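Local coordinates for pectinesterase (Sitophilus oryzae, PDB 4PMH), which hydrolyses the methyl esters of pectin, releasing methanol and leaving free galacturonate units, and probably plays an important role in digesting plant cell walls, at residues A[69-74]-A[89-94]; A[272-277]-A[317-322]; A[284-289]-A[321-326]. One frame throughout, in Å; residues are numbered along the deposited sequence.

Contact 1 (A[69-74]-A[89-94])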
loop_
_atom_site.group_PDB
_atom_site.type_symbol
_atom_site.label_atom_id
_atom_site.label_comp_id
_atom_site.label_asym_id
_atom_site.label_seq_id
_atom_site.Cartn_x
_atom_site.Cartn_y
_atom_site.Cartn_z
ATOM N N ILE A 69 3.950 -6.451 20.489
ATOM C CA ILE A 69 2.548 -6.472 20.803
ATOM C C ILE A 69 1.941 -7.658 20.085
ATOM O O ILE A 69 1.854 -7.658 18.853
ATOM C CB ILE A 69 1.832 -5.193 20.336
ATOM C CG1 ILE A 69 2.319 -4.017 21.171
ATOM C CG2 ILE A 69 0.316 -5.357 20.457
ATOM C CD1 ILE A 69 2.137 -2.662 20.545
ATOM N N LYS A 70 1.516 -8.658 20.859
ATOM C CA LYS A 70 0.849 -9.824 20.321
ATOM C C LYS A 70 -0.660 -9.648 20.349
ATOM O O LYS A 70 -1.226 -9.304 21.387
ATOM C CB LYS A 70 1.222 -11.046 21.126
ATOM C CG LYS A 70 0.577 -12.302 20.601
ATOM C CD LYS A 70 1.194 -13.536 21.246
ATOM C CE LYS A 70 0.743 -13.703 22.676
ATOM N NZ LYS A 70 1.032 -15.092 23.148
ATOM N N ILE A 71 -1.309 -9.890 19.214
ATOM C CA ILE A 71 -2.770 -9.850 19.154
ATOM C C ILE A 71 -3.317 -11.265 19.059
ATOM O O ILE A 71 -3.195 -11.931 18.021
ATOM C CB ILE A 71 -3.283 -9.037 17.939
ATOM C CG1 ILE A 71 -2.621 -7.644 17.902
ATOM C CG2 ILE A 71 -4.813 -8.957 17.965
ATOM C CD1 ILE A 71 -3.063 -6.730 16.765
ATOM N N ASN A 72 -3.957 -11.726 20.126
ATOM C CA ASN A 72 -4.540 -13.051 20.106
ATOM C C ASN A 72 -5.491 -13.198 18.935
ATOM O O ASN A 72 -6.181 -12.242 18.557
ATOM C CB ASN A 72 -5.275 -13.346 21.410
ATOM C CG ASN A 72 -4.344 -13.772 22.525
ATOM O OD1 ASN A 72 -3.152 -13.975 22.318
ATOM N ND2 ASN A 72 -4.895 -13.930 23.716
ATOM N N ALA A 73 -5.524 -14.415 18.390
ATOM C CA ALA A 73 -6.384 -14.762 17.283
ATOM C C ALA A 73 -7.814 -14.319 17.557
ATOM O O ALA A 73 -8.303 -14.448 18.677
ATOM C CB ALA A 73 -6.338 -16.266 17.054
ATOM N N GLY A 74 -8.482 -13.765 16.554
ATOM C CA GLY A 74 -9.830 -13.237 16.754
ATOM C C GLY A 74 -10.201 -12.216 15.696
ATOM O O GLY A 74 -9.412 -11.915 14.806
ATOM N N LEU A 89 8.151 -0.666 17.295
ATOM C CA LEU A 89 7.050 -1.556 17.598
ATOM C C LEU A 89 6.893 -2.677 16.569
ATOM O O LEU A 89 6.972 -2.447 15.358
ATOM C CB LEU A 89 5.760 -0.746 17.642
ATOM C CG LEU A 89 5.669 0.466 18.574
ATOM C CD1 LEU A 89 4.312 1.154 18.371
ATOM C CD2 LEU A 89 5.805 0.077 20.022
ATOM N N THR A 90 6.680 -3.895 17.070
ATOM C CA THR A 90 6.286 -5.034 16.258
ATOM C C THR A 90 4.894 -5.450 16.728
ATOM O O THR A 90 4.695 -5.724 17.910
ATOM C CB THR A 90 7.282 -6.191 16.450
ATOM O OG1 THR A 90 8.562 -5.765 15.982
ATOM C CG2 THR A 90 6.853 -7.427 15.698
ATOM N N ILE A 91 3.931 -5.447 15.819
ATOM C CA ILE A 91 2.567 -5.846 16.121
ATOM C C ILE A 91 2.280 -7.095 15.318
ATOM O O ILE A 91 2.267 -7.046 14.086
ATOM C CB ILE A 91 1.558 -4.721 15.757
ATOM C CG1 ILE A 91 1.858 -3.448 16.562
ATOM C CG2 ILE A 91 0.110 -5.156 16.024
ATOM C CD1 ILE A 91 2.682 -2.436 15.815
ATOM N N TYR A 92 2.048 -8.217 16.006
ATOM C CA TYR A 92 1.828 -9.474 15.333
ATOM C C TYR A 92 0.653 -10.274 15.829
ATOM O O TYR A 92 0.347 -10.265 17.002
ATOM C CB TYR A 92 3.085 -10.330 15.377
ATOM C CG TYR A 92 3.441 -10.912 16.720
ATOM C CD1 TYR A 92 4.221 -10.212 17.615
ATOM C CD2 TYR A 92 3.037 -12.170 17.059
ATOM C CE1 TYR A 92 4.576 -10.767 18.845
ATOM C CE2 TYR A 92 3.389 -12.744 18.262
ATOM C CZ TYR A 92 4.158 -12.027 19.153
ATOM O OH TYR A 92 4.486 -12.584 20.367
ATOM N N GLY A 93 0.027 -10.987 14.907
ATOM C CA GLY A 93 -1.090 -11.858 15.224
ATOM C C GLY A 93 -0.581 -13.127 15.903
ATOM O O GLY A 93 0.472 -13.667 15.541
ATOM N N GLY A 94 -1.330 -13.599 16.884
ATOM C CA GLY A 94 -0.943 -14.790 17.653
ATOM C C GLY A 94 -1.372 -16.124 17.054
ATOM O O GLY A 94 -1.120 -17.164 17.656
#
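K70 and Y92 are paired on one face of two parallel strands, and their side chains cross obliquely. Y92 CG lies between its backbone N and carbonyl carbon (chi1 71°), and the ring beyond it has K70 CB over one face, 4.1 Å from the ring centroid, in a CH-pi contact. K70 CG lies anti to its backbone N and passes Y92 CE2, and K70 CD comes 3.5 Å from Y92 OH. A lysine suits this place: its apolar stem packs on the ring while the charged end leads away from the 89-94 segment. The hydroxyl of Y92 is hydrogen-bonded to K39 O, in the loop whose T37 and A40 pack on this face.

The other face carries isoleucines, whose branched carbons fill the buried layer. I69 and I91 lie side by side and point the same way, with I69 CD1 4.1 Å from I91 CG1. I71 instead crosses I91, its CD1 reaching I91 CG2 at 3.6 Å. A54 and A58 of helix 51-61 pack on I69, and I103 of strand 101-105 on I71.

Between the two layers run the backbone bonds I69 N to T90 O, Y92 N to I69 O and I71 N to Y92 O. Past the strand end, G94 N binds I71 O at 2.7 Å from 42° out of the carbonyl plane. Parallel pairing in register, with an aliphatic layer turned to the interior, is characteristic of successive coils in the right-handed parallel beta-helix of pectinesterases.

Contact 2 (A[272-277]-A[317-322])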
loop_
_atom_site.group_PDB
_atom_site.type_symbol
_atom_site.label_atom_id
_atom_site.label_comp_id
_atom_site.label_asym_id
_atom_site.label_seq_id
_atom_site.Cartn_x
_atom_site.Cartn_y
_atom_site.Cartn_z
ATOM N N SER A 272 6.998 -11.758 -7.270
ATOM C CA SER A 272 5.627 -11.708 -6.772
ATOM C C SER A 272 4.649 -12.284 -7.811
ATOM O O SER A 272 5.063 -12.716 -8.904
ATOM C CB SER A 272 5.283 -10.255 -6.395
ATOM O OG SER A 272 5.943 -9.881 -5.163
ATOM N N THR A 273 3.364 -12.331 -7.448
ATOM C CA THR A 273 2.330 -12.822 -8.309
ATOM C C THR A 273 1.243 -11.774 -8.411
ATOM O O THR A 273 0.804 -11.203 -7.398
ATOM C CB THR A 273 1.735 -14.112 -7.730
ATOM O OG1 THR A 273 2.757 -15.128 -7.687
ATOM C CG2 THR A 273 0.559 -14.612 -8.563
ATOM N N ILE A 274 0.824 -11.506 -9.635
ATOM C CA ILE A 274 -0.298 -10.624 -9.890
ATOM C C ILE A 274 -1.429 -11.426 -10.551
ATOM O O ILE A 274 -1.305 -11.921 -11.671
ATOM C CB ILE A 274 0.120 -9.450 -10.793
ATOM C CG1 ILE A 274 1.215 -8.626 -10.103
ATOM C CG2 ILE A 274 -1.095 -8.635 -11.148
ATOM C CD1 ILE A 274 1.776 -7.498 -10.933
ATOM N N THR A 275 -2.550 -11.526 -9.856
ATOM C CA THR A 275 -3.606 -12.422 -10.276
ATOM C C THR A 275 -4.959 -11.850 -9.868
ATOM O O THR A 275 -5.069 -10.679 -9.473
ATOM C CB THR A 275 -3.359 -13.821 -9.664
ATOM O OG1 THR A 275 -4.236 -14.772 -10.263
ATOM C CG2 THR A 275 -3.555 -13.816 -8.159
ATOM N N GLY A 276 -5.995 -12.664 -9.966
ATOM C CA GLY A 276 -7.308 -12.189 -9.595
ATOM C C GLY A 276 -8.365 -13.209 -9.901
ATOM O O GLY A 276 -8.052 -14.339 -10.277
ATOM N N ASP A 277 -9.617 -12.776 -9.743
ATOM C CA ASP A 277 -10.775 -13.605 -10.019
ATOM C C ASP A 277 -10.841 -13.949 -11.494
ATOM O O ASP A 277 -10.445 -13.153 -12.347
ATOM C CB ASP A 277 -12.082 -12.895 -9.610
ATOM C CG ASP A 277 -12.335 -12.918 -8.106
ATOM O OD1 ASP A 277 -11.931 -13.889 -7.402
ATOM O OD2 ASP A 277 -12.960 -11.940 -7.614
ATOM N N SER A 317 8.409 -11.391 -11.891
ATOM C CA SER A 317 7.162 -11.732 -11.262
ATOM C C SER A 317 6.265 -12.510 -12.234
ATOM O O SER A 317 6.468 -12.493 -13.455
ATOM C CB SER A 317 6.468 -10.470 -10.773
ATOM O OG SER A 317 7.173 -9.910 -9.681
ATOM N N THR A 318 5.287 -13.189 -11.655
ATOM C CA THR A 318 4.277 -13.901 -12.399
ATOM C C THR A 318 3.061 -12.990 -12.604
ATOM O O THR A 318 2.491 -12.487 -11.647
ATOM C CB THR A 318 3.861 -15.163 -11.626
ATOM O OG1 THR A 318 4.990 -16.056 -11.527
ATOM C CG2 THR A 318 2.711 -15.866 -12.317
ATOM N N ILE A 319 2.674 -12.769 -13.845
ATOM C CA ILE A 319 1.506 -11.945 -14.143
ATOM C C ILE A 319 0.488 -12.851 -14.823
ATOM O O ILE A 319 0.766 -13.394 -15.897
ATOM C CB ILE A 319 1.864 -10.762 -15.044
ATOM C CG1 ILE A 319 3.005 -9.939 -14.410
ATOM C CG2 ILE A 319 0.648 -9.890 -15.291
ATOM C CD1 ILE A 319 3.446 -8.740 -15.231
ATOM N N ASP A 320 -0.680 -13.042 -14.215
ATOM C CA ASP A 320 -1.656 -13.952 -14.821
ATOM C C ASP A 320 -2.412 -13.242 -15.934
ATOM O O ASP A 320 -2.300 -12.036 -16.096
ATOM C CB ASP A 320 -2.579 -14.587 -13.780
ATOM C CG ASP A 320 -1.863 -15.621 -12.913
ATOM O OD1 ASP A 320 -0.846 -16.200 -13.327
ATOM O OD2 ASP A 320 -2.277 -15.862 -11.779
ATOM N N GLY A 321 -3.139 -14.012 -16.732
ATOM C CA GLY A 321 -3.810 -13.488 -17.898
ATOM C C GLY A 321 -5.077 -12.754 -17.555
ATOM O O GLY A 321 -6.110 -13.007 -18.145
ATOM N N ILE A 322 -4.991 -11.826 -16.616
ATOM C CA ILE A 322 -6.130 -11.035 -16.195
ATOM C C ILE A 322 -6.008 -9.610 -16.729
ATOM O O ILE A 322 -6.934 -8.815 -16.609
ATOM C CB ILE A 322 -6.219 -11.005 -14.665
ATOM C CG1 ILE A 322 -4.941 -10.416 -14.054
ATOM C CG2 ILE A 322 -6.438 -12.422 -14.137
ATOM C CD1 ILE A 322 -5.111 -9.926 -12.640
#
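S317 meets S272 where two adjacent coils of the parallel beta-helix begin a shared run of strand, 318-319 being the outermost strand of its sheet. S317 OG accepts the amide of S272 at 3.0 Å and is also hydrogen-bonded to K315 O, so a small hydroxyl satisfies a backbone N-H just before the regular pairing starts.

T318 then binds through both ends of its backbone: its N goes to S272 O, and its O takes I274 N at 2.8 Å. Its side chain lies beside that of T273, both pointing the same way; beta-branched threonine suits an extended strand on this partly exposed face.

I319 turns to the buried face with I274, the two meeting loosely at I274 CD1 and I319 CG1, 4.4 Å apart. L288 of strand 286-290 packs against both isoleucines, so they belong to the apolar interior.

At D320 the main chain still pairs, D320 N binding I274 O. The short acidic side chain lies beside that of T275 and puts an acceptor at the threonine hydroxyl: T275 OG1, anti to its own backbone N (chi1 -169°), donates to the anti lone pair of D320 OD2 at 2.7 Å.

G321 centres an inverse gamma turn that swings the chain off the strand. I322 follows, turned back toward 272-277, with W280 and V243 also around it. Its extended chi2 (161°) carries I322 CD1 to within 3.3 Å of T275 O.

Contact 3 (A[284-289]-A[321-326]); sequences KKAYLG and GIINTS
A286 and I323 form a single backbone bridge, flanked by two backbone hydrogen bonds, one of them weak. N324 N donates to A286 O at 3.1 Å, nearly straight down the carbonyl, while A286 N reaches I322 O only weakly at 3.3 Å. A286 O also has I323 CA close by in a CA-H...O contact.

Apolar packing gathers round I323. Its CG2 touches L288 CD2 at 3.7 Å and its CD1 lies by L288 CG and CD1, the two side chains crossing, with P328 against both. A286, with only CB, meets I322 O at 3.3 Å, so 321-326 can approach this closely.

At the surface, a water donates to K284 O and accepts a weak hydrogen bond from N324 ND2. The N324 side chain runs beside that of Y287, amide and ring planes 29° apart; Y287 is also about 6 Å, side chain to side chain, from R290, a probable substrate-binding residue. K284 has positive phi as the chain leaves helix 278-283; its methylenes pass by G321 O and its NZ binds S281 O.

Across this contact, then, the loop is joined by one sound backbone bond, a weaker one, apolar packing and a water; other bonds, such as T325 O to R10, hold it elsewhere.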
loop_
_atom_site.group_PDB
_atom_site.type_symbol
_atom_site.label_atom_id
_atom_site.label_comp_id
_atom_site.label_asym_id
_atom_site.label_seq_id
_atom_site.Cartn_x
_atom_site.Cartn_y
_atom_site.Cartn_z
ATOM N N LYS A 284 -9.802 -9.804 -19.512
ATOM C CA LYS A 284 -8.547 -9.080 -19.784
ATOM C C LYS A 284 -8.705 -7.566 -19.603
ATOM O O LYS A 284 -7.994 -6.788 -20.237
ATOM C CB LYS A 284 -8.024 -9.391 -21.192
ATOM C CG LYS A 284 -7.900 -10.873 -21.507
ATOM C CD LYS A 284 -6.948 -11.559 -20.548
ATOM C CE LYS A 284 -6.162 -12.698 -21.192
ATOM N NZ LYS A 284 -6.894 -13.992 -21.158
ATOM N N LYS A 285 -9.620 -7.167 -18.717
ATOM C CA LYS A 285 -9.969 -5.768 -18.502
ATOM C C LYS A 285 -9.406 -5.224 -17.187
ATOM O O LYS A 285 -9.973 -4.301 -16.611
ATOM C CB LYS A 285 -11.495 -5.595 -18.510
ATOM C CG LYS A 285 -12.156 -5.815 -19.872
ATOM C CD LYS A 285 -13.514 -5.116 -19.994
ATOM C CE LYS A 285 -14.660 -5.849 -19.298
ATOM N NZ LYS A 285 -15.927 -5.057 -19.276
ATOM N N ALA A 286 -8.324 -5.812 -16.682
ATOM C CA ALA A 286 -7.608 -5.203 -15.592
ATOM C C ALA A 286 -6.334 -4.550 -16.128
ATOM O O ALA A 286 -5.714 -5.039 -17.104
ATOM C CB ALA A 286 -7.273 -6.223 -14.536
ATOM N N TYR A 287 -5.941 -3.451 -15.494
ATOM C CA TYR A 287 -4.648 -2.824 -15.781
ATOM C C TYR A 287 -3.684 -2.987 -14.615
ATOM O O TYR A 287 -4.077 -3.006 -13.456
ATOM C CB TYR A 287 -4.826 -1.373 -16.086
ATOM C CG TYR A 287 -5.707 -1.133 -17.282
ATOM C CD1 TYR A 287 -5.183 -1.160 -18.570
ATOM C CD2 TYR A 287 -7.063 -0.869 -17.123
ATOM C CE1 TYR A 287 -5.983 -0.929 -19.673
ATOM C CE2 TYR A 287 -7.877 -0.627 -18.218
ATOM C CZ TYR A 287 -7.330 -0.664 -19.485
ATOM O OH TYR A 287 -8.137 -0.425 -20.553
ATOM N N LEU A 288 -2.408 -3.118 -14.941
ATOM C CA LEU A 288 -1.376 -3.170 -13.927
ATOM C C LEU A 288 -1.260 -1.837 -13.173
ATOM O O LEU A 288 -0.955 -1.830 -11.981
ATOM C CB LEU A 288 -0.033 -3.517 -14.567
ATOM C CG LEU A 288 0.093 -4.931 -15.132
ATOM C CD1 LEU A 288 1.466 -5.110 -15.779
ATOM C CD2 LEU A 288 -0.143 -6.011 -14.072
ATOM N N GLY A 289 -1.492 -0.712 -13.852
ATOM C CA GLY A 289 -1.301 0.557 -13.189
ATOM C C GLY A 289 -1.771 1.792 -13.926
ATOM O O GLY A 289 -2.062 1.756 -15.134
ATOM N N GLY A 321 -3.139 -14.012 -16.732
ATOM C CA GLY A 321 -3.810 -13.488 -17.898
ATOM C C GLY A 321 -5.077 -12.754 -17.555
ATOM O O GLY A 321 -6.110 -13.007 -18.145
ATOM N N ILE A 322 -4.991 -11.826 -16.616
ATOM C CA ILE A 322 -6.130 -11.035 -16.195
ATOM C C ILE A 322 -6.008 -9.610 -16.729
ATOM O O ILE A 322 -6.934 -8.815 -16.609
ATOM C CB ILE A 322 -6.219 -11.005 -14.665
ATOM C CG1 ILE A 322 -4.941 -10.416 -14.054
ATOM C CG2 ILE A 322 -6.438 -12.422 -14.137
ATOM C CD1 ILE A 322 -5.111 -9.926 -12.640
ATOM N N ILE A 323 -4.860 -9.293 -17.329
ATOM C CA ILE A 323 -4.591 -7.930 -17.777
ATOM C C ILE A 323 -4.655 -7.783 -19.279
ATOM O O ILE A 323 -4.578 -8.758 -20.046
ATOM C CB ILE A 323 -3.214 -7.413 -17.305
ATOM C CG1 ILE A 323 -2.073 -8.268 -17.890
ATOM C CG2 ILE A 323 -3.157 -7.389 -15.784
ATOM C CD1 ILE A 323 -0.786 -7.503 -18.095
ATOM N N ASN A 324 -4.784 -6.533 -19.682
ATOM C CA ASN A 324 -4.636 -6.148 -21.060
ATOM C C ASN A 324 -3.173 -6.300 -21.491
ATOM O O ASN A 324 -2.335 -5.469 -21.187
ATOM C CB ASN A 324 -5.082 -4.711 -21.227
ATOM C CG ASN A 324 -5.208 -4.326 -22.668
ATOM O OD1 ASN A 324 -4.455 -4.798 -23.510
ATOM N ND2 ASN A 324 -6.172 -3.468 -22.968
ATOM N N THR A 325 -2.902 -7.361 -22.229
ATOM C CA THR A 325 -1.543 -7.799 -22.513
ATOM C C THR A 325 -0.796 -6.871 -23.483
ATOM O O THR A 325 0.444 -6.832 -23.482
ATOM C CB THR A 325 -1.575 -9.275 -23.000
ATOM O OG1 THR A 325 -1.227 -10.134 -21.909
ATOM C CG2 THR A 325 -0.631 -9.546 -24.147
ATOM N N SER A 326 -1.545 -6.135 -24.304
ATOM C CA SER A 326 -0.953 -5.136 -25.212
ATOM C C SER A 326 -0.753 -3.758 -24.553
ATOM O O SER A 326 0.156 -3.017 -24.946
ATOM C CB SER A 326 -1.817 -4.951 -26.469
ATOM O OG SER A 326 -2.439 -6.157 -26.850
HETATM O O HOH W 1 -8.223 -4.068 -21.376
#

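Contacts 1 and 3 lie on opposite sides of the chain's centre, their own centres about 36 Å apart, toward the two ends of the beta-helix. Contact 1 is buried and contacts 2 and 3 partly so. Contacts 1 and 2 are the same kind of parallel coil-to-coil pairing in different sheets, but an aromatic ring and lysine stem mark the outer face of the first, hydroxyls and a carboxylate that of the second. Contacts 2 and 3 share G321 and I322 and meet in the interior, where L288 CD2 packs 4.0 Å from I274 CD1. In contact 3 regular pairing gives way to a single bridge and a surface water, and Y287 lies near the probable nucleophile D226, whereas contacts 1 and 2 lie away from the catalytic residues.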